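Local structure of subtilisin-like serine protease (Fervidobacterium pennivorans, 1R6V) at residues Gly32-Gly37 with Ile67-Met72; Pro94-Glu99 with Val244-Val249. The protein degrades keratin into peptides as a subtilisin-like serine protease, letting the bacterium grow on native feathers. The protein carries 1 engineered substitution. All blocks are in the same frame, centred on the assembly; numbering follows the deposited sequence.

Contact 1 (Gly32-Gly37 with Ile67-Met72); sequences GKILVG and IKLNGM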
# COMPACT_ATOMS: atom_id res chain seq x y z
N GLY A 32 -6.23 5.71 17.84
CA GLY A 32 -5.57 5.10 18.98
C GLY A 32 -4.44 4.11 18.82
O GLY A 32 -4.10 3.42 19.78
N LYS A 33 -3.86 4.03 17.63
CA LYS A 33 -2.77 3.08 17.40
C LYS A 33 -1.84 3.59 16.31
O LYS A 33 -2.30 4.23 15.36
CB LYS A 33 -3.34 1.73 16.97
CG LYS A 33 -2.29 0.72 16.52
CD LYS A 33 -2.91 -0.52 15.88
CE LYS A 33 -3.49 -1.45 16.92
NZ LYS A 33 -3.88 -2.75 16.27
N ILE A 34 -0.55 3.31 16.45
CA ILE A 34 0.42 3.67 15.42
C ILE A 34 1.28 2.47 15.06
O ILE A 34 1.53 1.59 15.88
CB ILE A 34 1.37 4.82 15.85
CG1 ILE A 34 2.07 4.50 17.18
CG2 ILE A 34 0.59 6.12 15.92
CD1 ILE A 34 3.14 5.60 17.57
N LEU A 35 1.68 2.41 13.79
CA LEU A 35 2.53 1.32 13.31
C LEU A 35 3.89 1.96 13.09
O LEU A 35 3.98 2.97 12.40
CB LEU A 35 2.02 0.74 11.98
CG LEU A 35 0.54 0.34 11.89
CD1 LEU A 35 0.37 -0.67 10.77
CD2 LEU A 35 0.03 -0.21 13.19
N VAL A 36 4.92 1.38 13.68
CA VAL A 36 6.26 1.93 13.57
C VAL A 36 7.20 1.01 12.81
O VAL A 36 7.45 -0.12 13.24
CB VAL A 36 6.87 2.22 14.97
CG1 VAL A 36 8.27 2.83 14.84
CG2 VAL A 36 5.94 3.20 15.74
N GLY A 37 7.69 1.49 11.67
CA GLY A 37 8.65 0.75 10.87
C GLY A 37 9.98 1.25 11.37
O GLY A 37 10.23 2.46 11.37
N ILE A 67 1.90 0.01 18.14
CA ILE A 67 1.78 0.58 19.49
C ILE A 67 0.40 1.13 19.78
O ILE A 67 -0.09 2.00 19.06
CB ILE A 67 2.79 1.73 19.67
CG1 ILE A 67 4.21 1.23 19.38
CG2 ILE A 67 2.67 2.33 21.09
CD1 ILE A 67 5.27 2.33 19.41
N LYS A 68 -0.23 0.64 20.84
CA LYS A 68 -1.54 1.13 21.24
C LYS A 68 -1.26 2.42 22.04
O LYS A 68 -0.37 2.44 22.88
CB LYS A 68 -2.24 0.10 22.11
CG LYS A 68 -3.73 0.19 22.08
CD LYS A 68 -4.36 -0.77 23.06
CE LYS A 68 -5.83 -0.89 22.77
NZ LYS A 68 -6.43 0.45 22.52
N LEU A 69 -2.04 3.47 21.78
CA LEU A 69 -1.83 4.77 22.41
C LEU A 69 -2.39 5.06 23.81
O LEU A 69 -2.00 6.05 24.45
CB LEU A 69 -2.31 5.87 21.47
CG LEU A 69 -1.63 5.86 20.09
CD1 LEU A 69 -2.19 6.98 19.23
CD2 LEU A 69 -0.13 6.03 20.27
N ASN A 70 -3.31 4.24 24.29
CA ASN A 70 -3.86 4.46 25.63
C ASN A 70 -4.26 5.91 25.95
O ASN A 70 -3.50 6.63 26.60
CB ASN A 70 -2.88 4.00 26.71
CG ASN A 70 -2.31 2.61 26.45
OD1 ASN A 70 -2.96 1.75 25.84
ND2 ASN A 70 -1.09 2.39 26.93
N GLY A 71 -5.44 6.34 25.51
CA GLY A 71 -5.91 7.68 25.80
C GLY A 71 -5.19 8.82 25.11
O GLY A 71 -4.86 9.83 25.73
N MET A 72 -4.95 8.66 23.81
CA MET A 72 -4.26 9.68 23.02
C MET A 72 -4.64 9.38 21.57
O MET A 72 -4.90 8.23 21.23
CB MET A 72 -2.74 9.55 23.22
CG MET A 72 -1.92 10.77 22.87
SD MET A 72 -0.11 10.56 23.14
CE MET A 72 0.02 10.67 24.92
O HOH W 1 -5.61 3.34 22.13
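Ile-34 and Ile-67 form a hydrogen-bonded antiparallel pair. Ile-67 N gives a straight bond of 2.8 Å to Ile-34 O, and Ile-34 N returns one of 3.0 Å to Ile-67 O. Their side chains lie side by side on one face of the sheet, with Ile-34 CG1 3.8 Å from Ile-67 CB. Ile-34 CG1 reaches it from a position between its own backbone N and carbonyl carbon (chi1 54°). Val-36 CG2 meets Ile-67 CD1 at 3.8 Å and extends this packed face. Leu-69 N bonds to Gly-32 O at 2.9 Å, from above the carbonyl plane. Leu-69 also lays CG against that carbonyl and brings CD2 to within 4.1 Å of Ile-34 CG1. An alanine in place of Leu-69 would probably leave a gap beside Ile-34 CG1 and the Gly-32 carbonyl. The end of the pairing, at Gly-32 and Lys-68, is looser and wetter. There a water donates to Gly-32 O and accepts from exposed Lys-68 NZ. In the propeptide's four-stranded antiparallel sheet, a ferredoxin-like beta-alpha-beta-beta-alpha-beta fold, strand 33-38 lies between strands 64-68 and 89-93. Helix 41-51 packs on Ile-34, Val-36 and Ile-67, and helix 74-81 on Ile-34 and Leu-69.

Contact 2 (Pro94-Glu99 with Val244-Val249); sequences PSYKRE and VGDDYV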
# COMPACT_ATOMS: atom_id res chain seq x y z
N PRO A 94 -0.61 5.36 10.73
CA PRO A 94 -1.74 4.72 11.41
C PRO A 94 -2.09 3.45 10.62
O PRO A 94 -1.47 3.16 9.59
CB PRO A 94 -2.85 5.76 11.27
CG PRO A 94 -2.58 6.32 9.91
CD PRO A 94 -1.06 6.50 9.91
N SER A 95 -3.05 2.68 11.12
CA SER A 95 -3.55 1.53 10.38
C SER A 95 -4.70 2.19 9.65
O SER A 95 -5.53 2.87 10.28
CB SER A 95 -4.09 0.44 11.31
OG SER A 95 -4.85 -0.51 10.59
N TYR A 96 -4.77 2.03 8.34
CA TYR A 96 -5.83 2.67 7.59
C TYR A 96 -7.12 1.86 7.49
O TYR A 96 -7.12 0.65 7.71
CB TYR A 96 -5.33 3.02 6.19
CG TYR A 96 -4.25 4.08 6.22
CD1 TYR A 96 -2.90 3.73 6.22
CD2 TYR A 96 -4.58 5.44 6.27
CE1 TYR A 96 -1.90 4.70 6.26
CE2 TYR A 96 -3.57 6.43 6.31
CZ TYR A 96 -2.24 6.04 6.31
OH TYR A 96 -1.24 6.98 6.36
N LYS A 97 -8.22 2.54 7.16
CA LYS A 97 -9.50 1.86 7.03
C LYS A 97 -9.50 1.01 5.75
O LYS A 97 -9.02 1.45 4.71
CB LYS A 97 -10.63 2.89 6.94
CG LYS A 97 -10.81 3.76 8.18
CD LYS A 97 -11.35 2.97 9.36
CE LYS A 97 -11.62 3.88 10.55
NZ LYS A 97 -12.52 5.01 10.18
N ARG A 98 -10.03 -0.21 5.85
CA ARG A 98 -10.14 -1.09 4.68
C ARG A 98 -11.50 -1.75 4.71
O ARG A 98 -12.08 -1.94 5.77
CB ARG A 98 -9.11 -2.22 4.70
CG ARG A 98 -7.69 -1.80 4.94
CD ARG A 98 -7.02 -1.13 3.76
NE ARG A 98 -5.69 -0.69 4.15
CZ ARG A 98 -4.95 0.18 3.48
NH1 ARG A 98 -5.40 0.72 2.35
NH2 ARG A 98 -3.77 0.56 3.98
N GLU A 99 -11.99 -2.14 3.55
CA GLU A 99 -13.27 -2.81 3.49
C GLU A 99 -13.15 -3.98 2.55
O GLU A 99 -12.35 -3.97 1.62
CB GLU A 99 -14.35 -1.86 2.97
CG GLU A 99 -14.47 -0.60 3.79
CD GLU A 99 -15.57 0.34 3.30
OE1 GLU A 99 -15.50 0.78 2.13
OE2 GLU A 99 -16.49 0.63 4.10
N VAL A 244 -9.20 -6.37 10.82
CA VAL A 244 -8.26 -6.53 11.92
C VAL A 244 -7.17 -5.48 12.00
O VAL A 244 -6.46 -5.41 13.00
CB VAL A 244 -7.61 -7.95 11.91
CG1 VAL A 244 -8.70 -9.00 12.02
CG2 VAL A 244 -6.79 -8.16 10.63
N GLY A 245 -7.03 -4.65 10.96
CA GLY A 245 -6.00 -3.63 10.98
C GLY A 245 -4.83 -3.97 10.06
O GLY A 245 -4.53 -5.15 9.85
N ASP A 246 -4.18 -2.94 9.53
CA ASP A 246 -3.06 -3.17 8.61
C ASP A 246 -1.92 -3.94 9.29
O ASP A 246 -1.21 -4.72 8.64
CB ASP A 246 -2.52 -1.84 8.08
CG ASP A 246 -3.47 -1.15 7.11
OD1 ASP A 246 -4.38 -1.81 6.56
OD2 ASP A 246 -3.28 0.06 6.87
N ASP A 247 -1.74 -3.71 10.59
CA ASP A 247 -0.71 -4.42 11.33
C ASP A 247 -1.03 -5.91 11.45
O ASP A 247 -0.15 -6.73 11.22
CB ASP A 247 -0.48 -3.77 12.72
CG ASP A 247 -1.76 -3.56 13.52
OD1 ASP A 247 -2.87 -3.57 12.93
OD2 ASP A 247 -1.66 -3.38 14.76
N TYR A 248 -2.26 -6.28 11.78
CA TYR A 248 -2.57 -7.69 11.90
C TYR A 248 -2.63 -8.39 10.53
O TYR A 248 -2.31 -9.57 10.43
CB TYR A 248 -3.85 -7.92 12.71
CG TYR A 248 -3.65 -7.62 14.19
CD1 TYR A 248 -4.05 -6.40 14.73
CD2 TYR A 248 -3.02 -8.53 15.03
CE1 TYR A 248 -3.82 -6.10 16.09
CE2 TYR A 248 -2.78 -8.24 16.38
CZ TYR A 248 -3.18 -7.03 16.90
OH TYR A 248 -2.94 -6.74 18.22
N VAL A 249 -3.01 -7.66 9.49
CA VAL A 249 -3.01 -8.25 8.14
C VAL A 249 -1.55 -8.56 7.77
O VAL A 249 -1.25 -9.64 7.26
CB VAL A 249 -3.62 -7.29 7.09
CG1 VAL A 249 -3.37 -7.85 5.68
CG2 VAL A 249 -5.14 -7.16 7.33
O HOH W 2 -0.89 1.13 7.59
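Arg-98 and Asp-246 form a buried, side-on salt bridge, in which two nitrogens of Arg-98 each meet one carboxylate oxygen. NE of Arg-98 reaches OD1 of Asp-246 at 3.0 Å, on the syn lone pair and in the guanidinium plane. NH2 of Arg-98 meets OD2 of Asp-246 at 3.0 Å, from above the carboxylate plane. The two flat groups are turned 34° apart. Tyr-96 N bonds to the same OD2 of Asp-246 at 2.9 Å, from the opposite face of the carboxylate. Two N-H groups thus hold this oxygen, and they probably help stabilise its buried negative charge. Asp-246 N in turn gives a bond of 2.7 Å to Ser-95 OG, turned anti to its own backbone N (chi1 166°), which brings it up to Asp-246 N. Gly-245 is the N-cap residue of helix 246-258, so the propeptide serine takes up an N-H of the helix's first turn. This joins the propeptide to the N-terminal end of a helix in the subtilisin-like catalytic domain. Further out, Tyr-96 CB lies 3.6 Å above one face of the Arg-98 guanidinium, and Pro-94 CG covers one face of the Tyr-96 ring, offset toward the rim. A water bridges Pro-94 O and Asp-246 OD2. Tyr-243 OH hydrogen-bonds to Asp-246 OD1, and Arg-98 NH1 bonds to Gly-272 O. Tyr-96 OH is held by Glu-23 O, within the propeptide.

In the fold
From the N terminus, contact 1 comes first. Its pairing of 32-37 with 67-72 closes a loop that includes helix 41-51 and strand 54-59. The chain then runs through helix 74-81 and strand 89-93 to contact 2. There 94-99 meets 244-249, closing a far longer loop that runs from the propeptide into the catalytic domain. The two contacts follow in series and neither nest nor cross. The centres of contact 1 and contact 2 are about 13 Å apart, and the two touch in space. Lys-33 NZ forms a salt bridge of 2.8 Å with Asp-247 OD2, and Leu-35 packs on Asp-246 and Asp-247. Strand 33-38 and the 94-99 segment therefore both bind the start of helix 246-258.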